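Local coordinates for DUF3863 domain-containing protein (Parabacteroides distasonis, PDB 3LM3) that is of unknown function but is probably a glycoside hydrolase or carbohydrate deacetylase, at residues V172-H177 with I415-L420; G182-S187 with E197-P202. All blocks are in the same frame, centred on the assembly; numbering follows the deposited sequence.

Contact 1 (V172-H177 with I415-L420); sequences VIWSQH and INQKAL
W174 brings the six-membered end of its indole up to the amide of Q417, with CH2 3.9 Å from NE2 and the ring and amide planes 66° apart. The indole N-H is spent on the carbonyl of S187, and Q417 NE2 donates to D185, so ring and amide are each fixed from outside the pair. S175 follows at the third position of a type II turn from I173 to Q176. Its CB lies over one indole face, offset toward the rim, and also meets Q417 NE2 at 3.6 Å. With OG lodged between backbone N and carbonyl carbon (chi1 79°), the hydroxyl donates back to W174 O. S175 O is the polar centre of the contact: K418 NZ donates to it over 2.8 Å, at a C=O...N angle of 150° and close to the carbonyl plane. The same ammonium reaches A225 O, R227 O and a water that accepts from H177 N at 2.9 Å; three backbone carbonyls and this water, with the D185 carboxylate nearby, would probably favour its charged form. H177 rests CB against the aliphatic part of K418, 3.8 Å from CE, and its imidazole and the L420 side chain reach toward each other tip to tip. Within 415-420, an Asx turn (K418 N to N416 OD1) lies inside the type I turn from N416 to A419. The contact thus joins two loops: the one leaving strand 168-172 of the three-stranded parallel sheet, beside helix 222-225, and the one between strand 383-389 and helix 434-443, with R368 of strand 367-374 touching both W174 and Q417.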
loop_
_atom_site.group_PDB
_atom_site.type_symbol
_atom_site.label_atom_id
_atom_site.label_comp_id
_atom_site.label_asym_id
_atom_site.label_seq_id
_atom_site.Cartn_x
_atom_site.Cartn_y
_atom_site.Cartn_z
ATOM N N VAL A 172 5.299 -2.042 -0.988
ATOM C CA VAL A 172 4.511 -2.225 -2.250
ATOM C C VAL A 172 3.769 -0.894 -2.357
ATOM O O VAL A 172 3.053 -0.578 -1.480
ATOM C CB VAL A 172 3.457 -3.427 -2.160
ATOM C CG1 VAL A 172 2.396 -3.392 -3.323
ATOM C CG2 VAL A 172 4.103 -4.778 -2.023
ATOM N N ILE A 173 3.989 -0.080 -3.410
ATOM C CA ILE A 173 3.038 1.033 -3.733
ATOM C C ILE A 173 2.345 0.510 -4.960
ATOM O O ILE A 173 2.731 0.756 -6.113
ATOM C CB ILE A 173 3.622 2.483 -3.917
ATOM C CG1 ILE A 173 4.347 2.950 -2.640
ATOM C CG2 ILE A 173 2.484 3.465 -4.081
ATOM C CD1 ILE A 173 4.700 4.486 -2.575
ATOM N N TRP A 174 1.325 -0.312 -4.713
ATOM C CA TRP A 174 0.803 -1.192 -5.743
ATOM C C TRP A 174 0.357 -0.421 -6.969
ATOM O O TRP A 174 -0.435 0.539 -6.876
ATOM C CB TRP A 174 -0.375 -2.060 -5.243
ATOM C CG TRP A 174 -0.715 -3.062 -6.291
ATOM C CD1 TRP A 174 0.002 -4.183 -6.605
ATOM C CD2 TRP A 174 -1.764 -2.978 -7.256
ATOM N NE1 TRP A 174 -0.551 -4.814 -7.688
ATOM C CE2 TRP A 174 -1.635 -4.084 -8.113
ATOM C CE3 TRP A 174 -2.808 -2.068 -7.487
ATOM C CZ2 TRP A 174 -2.497 -4.295 -9.176
ATOM C CZ3 TRP A 174 -3.659 -2.297 -8.554
ATOM C CH2 TRP A 174 -3.505 -3.398 -9.377
ATOM N N SER A 175 0.859 -0.840 -8.135
ATOM C CA SER A 175 0.535 -0.293 -9.452
ATOM C C SER A 175 1.089 1.073 -9.748
ATOM O O SER A 175 0.831 1.601 -10.804
ATOM C CB SER A 175 -0.961 -0.304 -9.784
ATOM O OG SER A 175 -1.709 0.744 -9.181
ATOM N N GLN A 176 1.868 1.653 -8.865
ATOM C CA GLN A 176 2.363 3.010 -9.084
ATOM C C GLN A 176 3.210 3.075 -10.355
ATOM O O GLN A 176 4.169 2.309 -10.530
ATOM C CB GLN A 176 3.187 3.486 -7.883
ATOM C CG GLN A 176 4.052 4.718 -8.161
ATOM C CD GLN A 176 3.274 5.818 -8.821
ATOM O OE1 GLN A 176 3.805 6.591 -9.632
ATOM N NE2 GLN A 176 2.001 5.881 -8.511
ATOM N N HIS A 177 2.823 3.980 -11.256
ATOM C CA HIS A 177 3.624 4.270 -12.436
ATOM C C HIS A 177 3.392 5.771 -12.721
ATOM O O HIS A 177 2.238 6.247 -12.770
ATOM C CB HIS A 177 3.238 3.336 -13.615
ATOM C CG HIS A 177 4.393 2.880 -14.477
ATOM N ND1 HIS A 177 5.238 1.848 -14.124
ATOM C CD2 HIS A 177 4.798 3.280 -15.707
ATOM C CE1 HIS A 177 6.137 1.659 -15.074
ATOM N NE2 HIS A 177 5.885 2.510 -16.053
ATOM N N ILE A 415 2.854 -8.582 -20.614
ATOM C CA ILE A 415 1.823 -7.575 -20.823
ATOM C C ILE A 415 1.631 -6.818 -19.504
ATOM O O ILE A 415 1.433 -7.439 -18.460
ATOM C CB ILE A 415 0.463 -8.218 -21.249
ATOM C CG1 ILE A 415 0.647 -9.041 -22.550
ATOM C CG2 ILE A 415 -0.635 -7.176 -21.462
ATOM C CD1 ILE A 415 -0.616 -9.704 -23.056
ATOM N N ASN A 416 1.646 -5.485 -19.578
ATOM C CA ASN A 416 1.467 -4.652 -18.380
ATOM C C ASN A 416 0.284 -3.706 -18.556
ATOM O O ASN A 416 0.140 -3.073 -19.600
ATOM C CB ASN A 416 2.748 -3.886 -18.065
ATOM C CG ASN A 416 2.525 -2.817 -17.027
ATOM O OD1 ASN A 416 2.204 -1.680 -17.383
ATOM N ND2 ASN A 416 2.602 -3.198 -15.749
ATOM N N GLN A 417 -0.526 -3.573 -17.500
ATOM C CA GLN A 417 -1.792 -2.822 -17.540
ATOM C C GLN A 417 -1.671 -1.368 -17.951
ATOM O O GLN A 417 -2.626 -0.821 -18.487
ATOM C CB GLN A 417 -2.500 -2.911 -16.197
ATOM C CG GLN A 417 -1.769 -2.195 -15.054
ATOM C CD GLN A 417 -2.436 -2.396 -13.705
ATOM O OE1 GLN A 417 -3.656 -2.571 -13.638
ATOM N NE2 GLN A 417 -1.648 -2.332 -12.618
ATOM N N LYS A 418 -0.525 -0.727 -17.710
ATOM C CA LYS A 418 -0.388 0.678 -18.051
ATOM C C LYS A 418 -0.399 0.902 -19.565
ATOM O O LYS A 418 -0.634 2.022 -20.033
ATOM C CB LYS A 418 0.871 1.277 -17.414
ATOM C CG LYS A 418 0.994 1.050 -15.917
ATOM C CD LYS A 418 -0.102 1.780 -15.097
ATOM C CE LYS A 418 -0.029 1.382 -13.664
ATOM N NZ LYS A 418 -0.994 2.174 -12.807
ATOM N N ALA A 419 -0.151 -0.162 -20.326
ATOM C CA ALA A 419 -0.355 -0.126 -21.792
ATOM C C ALA A 419 0.541 0.902 -22.490
ATOM O O ALA A 419 0.105 1.573 -23.448
ATOM C CB ALA A 419 -1.832 0.116 -22.143
ATOM N N LEU A 420 1.768 1.021 -22.009
ATOM C CA LEU A 420 2.687 2.021 -22.541
ATOM C C LEU A 420 3.535 1.505 -23.691
ATOM O O LEU A 420 4.114 2.312 -24.402
ATOM C CB LEU A 420 3.572 2.608 -21.454
ATOM C CG LEU A 420 2.769 3.330 -20.357
ATOM C CD1 LEU A 420 3.692 3.839 -19.291
ATOM C CD2 LEU A 420 1.920 4.475 -20.904
HETATM O O HOH W 1 -0.005 4.678 -11.242
#

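Contact 2 (G182-S187 with E197-P202)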
loop_
_atom_site.group_PDB
_atom_site.type_symbol
_atom_site.label_atom_id
_atom_site.label_comp_id
_atom_site.label_asym_id
_atom_site.label_seq_id
_atom_site.Cartn_x
_atom_site.Cartn_y
_atom_site.Cartn_z
ATOM N N GLY A 182 7.369 7.693 -9.838
ATOM C CA GLY A 182 8.240 6.601 -10.307
ATOM C C GLY A 182 7.463 5.370 -10.747
ATOM O O GLY A 182 6.286 5.458 -11.097
ATOM N N GLY A 183 8.105 4.212 -10.705
ATOM C CA GLY A 183 7.407 2.985 -11.033
ATOM C C GLY A 183 7.700 1.898 -10.036
ATOM O O GLY A 183 8.848 1.640 -9.751
ATOM N N ALA A 184 6.644 1.258 -9.533
ATOM C CA ALA A 184 6.764 0.004 -8.823
ATOM C C ALA A 184 5.601 -0.898 -9.172
ATOM O O ALA A 184 5.124 -1.618 -8.319
ATOM C CB ALA A 184 6.768 0.256 -7.311
ATOM N N ASP A 185 5.159 -0.903 -10.425
ATOM C CA ASP A 185 4.083 -1.805 -10.818
ATOM C C ASP A 185 4.658 -3.216 -11.024
ATOM O O ASP A 185 5.860 -3.397 -11.172
ATOM C CB ASP A 185 3.349 -1.353 -12.110
ATOM C CG ASP A 185 1.986 -2.033 -12.312
ATOM O OD1 ASP A 185 1.420 -2.668 -11.370
ATOM O OD2 ASP A 185 1.425 -1.884 -13.436
ATOM N N GLY A 186 3.777 -4.205 -11.017
ATOM C CA GLY A 186 4.109 -5.577 -11.349
ATOM C C GLY A 186 3.894 -6.593 -10.258
ATOM O O GLY A 186 3.887 -7.812 -10.533
ATOM N N SER A 187 3.788 -6.135 -9.016
ATOM C CA SER A 187 3.680 -7.021 -7.861
ATOM C C SER A 187 2.258 -7.498 -7.617
ATOM O O SER A 187 1.305 -6.944 -8.177
ATOM C CB SER A 187 4.193 -6.316 -6.620
ATOM O OG SER A 187 3.236 -5.391 -6.065
ATOM N N GLU A 197 15.698 -11.379 -5.505
ATOM C CA GLU A 197 15.854 -10.772 -6.819
ATOM C C GLU A 197 15.207 -9.405 -6.968
ATOM O O GLU A 197 15.713 -8.576 -7.703
ATOM C CB GLU A 197 15.288 -11.677 -7.910
ATOM C CG GLU A 197 16.034 -12.994 -8.055
ATOM C CD GLU A 197 15.454 -13.912 -9.108
ATOM O OE1 GLU A 197 14.573 -13.473 -9.907
ATOM O OE2 GLU A 197 15.845 -15.094 -9.105
ATOM N N HIS A 198 14.044 -9.190 -6.339
ATOM C CA HIS A 198 13.235 -8.026 -6.628
ATOM C C HIS A 198 12.081 -7.940 -5.631
ATOM O O HIS A 198 11.342 -8.920 -5.443
ATOM C CB HIS A 198 12.672 -8.116 -8.046
ATOM C CG HIS A 198 12.210 -6.803 -8.597
ATOM N ND1 HIS A 198 11.124 -6.095 -8.103
ATOM C CD2 HIS A 198 12.694 -6.070 -9.632
ATOM C CE1 HIS A 198 10.983 -4.986 -8.809
ATOM N NE2 HIS A 198 11.907 -4.963 -9.760
ATOM N N PHE A 199 11.948 -6.761 -5.023
ATOM C CA PHE A 199 10.935 -6.520 -4.002
ATOM C C PHE A 199 9.490 -6.728 -4.493
ATOM O O PHE A 199 8.596 -6.962 -3.679
ATOM C CB PHE A 199 11.115 -5.129 -3.335
ATOM C CG PHE A 199 10.608 -3.959 -4.142
ATOM C CD1 PHE A 199 11.192 -3.600 -5.334
ATOM C CD2 PHE A 199 9.602 -3.145 -3.633
ATOM C CE1 PHE A 199 10.733 -2.493 -6.046
ATOM C CE2 PHE A 199 9.157 -2.022 -4.329
ATOM C CZ PHE A 199 9.694 -1.716 -5.557
ATOM N N CYS A 200 9.244 -6.625 -5.809
ATOM C CA CYS A 200 7.915 -6.834 -6.382
ATOM C C CYS A 200 7.622 -8.297 -6.745
ATOM O O CYS A 200 6.471 -8.646 -7.095
ATOM C CB CYS A 200 7.771 -6.023 -7.658
ATOM S SG CYS A 200 7.589 -4.246 -7.382
ATOM N N LYS A 201 8.649 -9.152 -6.709
ATOM C CA LYS A 201 8.550 -10.548 -7.133
ATOM C C LYS A 201 8.356 -11.448 -5.914
ATOM O O LYS A 201 9.178 -11.409 -4.985
ATOM C CB LYS A 201 9.850 -10.964 -7.858
ATOM C CG LYS A 201 9.886 -12.420 -8.208
ATOM C CD LYS A 201 11.112 -12.816 -9.067
ATOM C CE LYS A 201 11.406 -14.309 -8.902
ATOM N NZ LYS A 201 12.190 -14.799 -10.095
ATOM N N PRO A 202 7.326 -12.286 -5.890
ATOM C CA PRO A 202 7.304 -13.316 -4.852
ATOM C C PRO A 202 8.524 -14.261 -4.893
ATOM O O PRO A 202 8.935 -14.704 -5.963
ATOM C CB PRO A 202 6.013 -14.087 -5.136
ATOM C CG PRO A 202 5.124 -13.079 -5.878
ATOM C CD PRO A 202 6.124 -12.321 -6.730
#
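C200 sets its CB against CB of S187 at 3.7 Å, the two residues whose CA atoms approach most closely, 4.5 Å apart. Its chi1 of -73°, with SG anti to its own carbonyl carbon, places SG 3.7 Å from A184 O. SG also lies over a face of the F199 ring, 3.7 Å above the plane and offset toward the rim, and so touches both the phenyl and the A184 carbonyl. F199 itself touches A184, CZ to CB at 3.9 Å. Polar contact across the pair is slight: C200 O meets the S187 CA through a CA-H...O contact of 3.3 Å, angle 130° at the hydrogen, and has no conventional partner in the model although it is buried. G186 adopts a positive phi of 119°, where a side chain would jam against the preceding carbonyl. The facing corner is a type I turn from H198 to K201, closed by K201 N to H198 O and braced by C200 N donating to H198 ND1 in the imidazole plane. Behind it K201 and E197 form a salt bridge. Both segments flank short strand 194-195, one in the loop from strand 168-172, the other in the loop toward strand 213-216; the D185 carboxylate accepts from N416 ND2 and forms a salt bridge with R368 of strand 367-374, in the antiparallel sheet.

How the contacts relate
Contacts 1 and 2 have centres 10 Å apart, on the same side of the chain's centre, and share the long loop that follows strand 168-172. Besides the indole of W174, the backbone ties 172-177 directly to 182-187: Q176 O and A184 N are 2.9 Å apart, probably a hydrogen bond. D185 makes the link three-way, because its carboxylate is bonded to 415-420 while S175 CA packs 3.2 Å from its OD1. Segment 182-187 therefore lies against both partners of contact 1 as well as 197-202. No active site is identified; a PEG molecule is about 11 Å from the Q417 side chain.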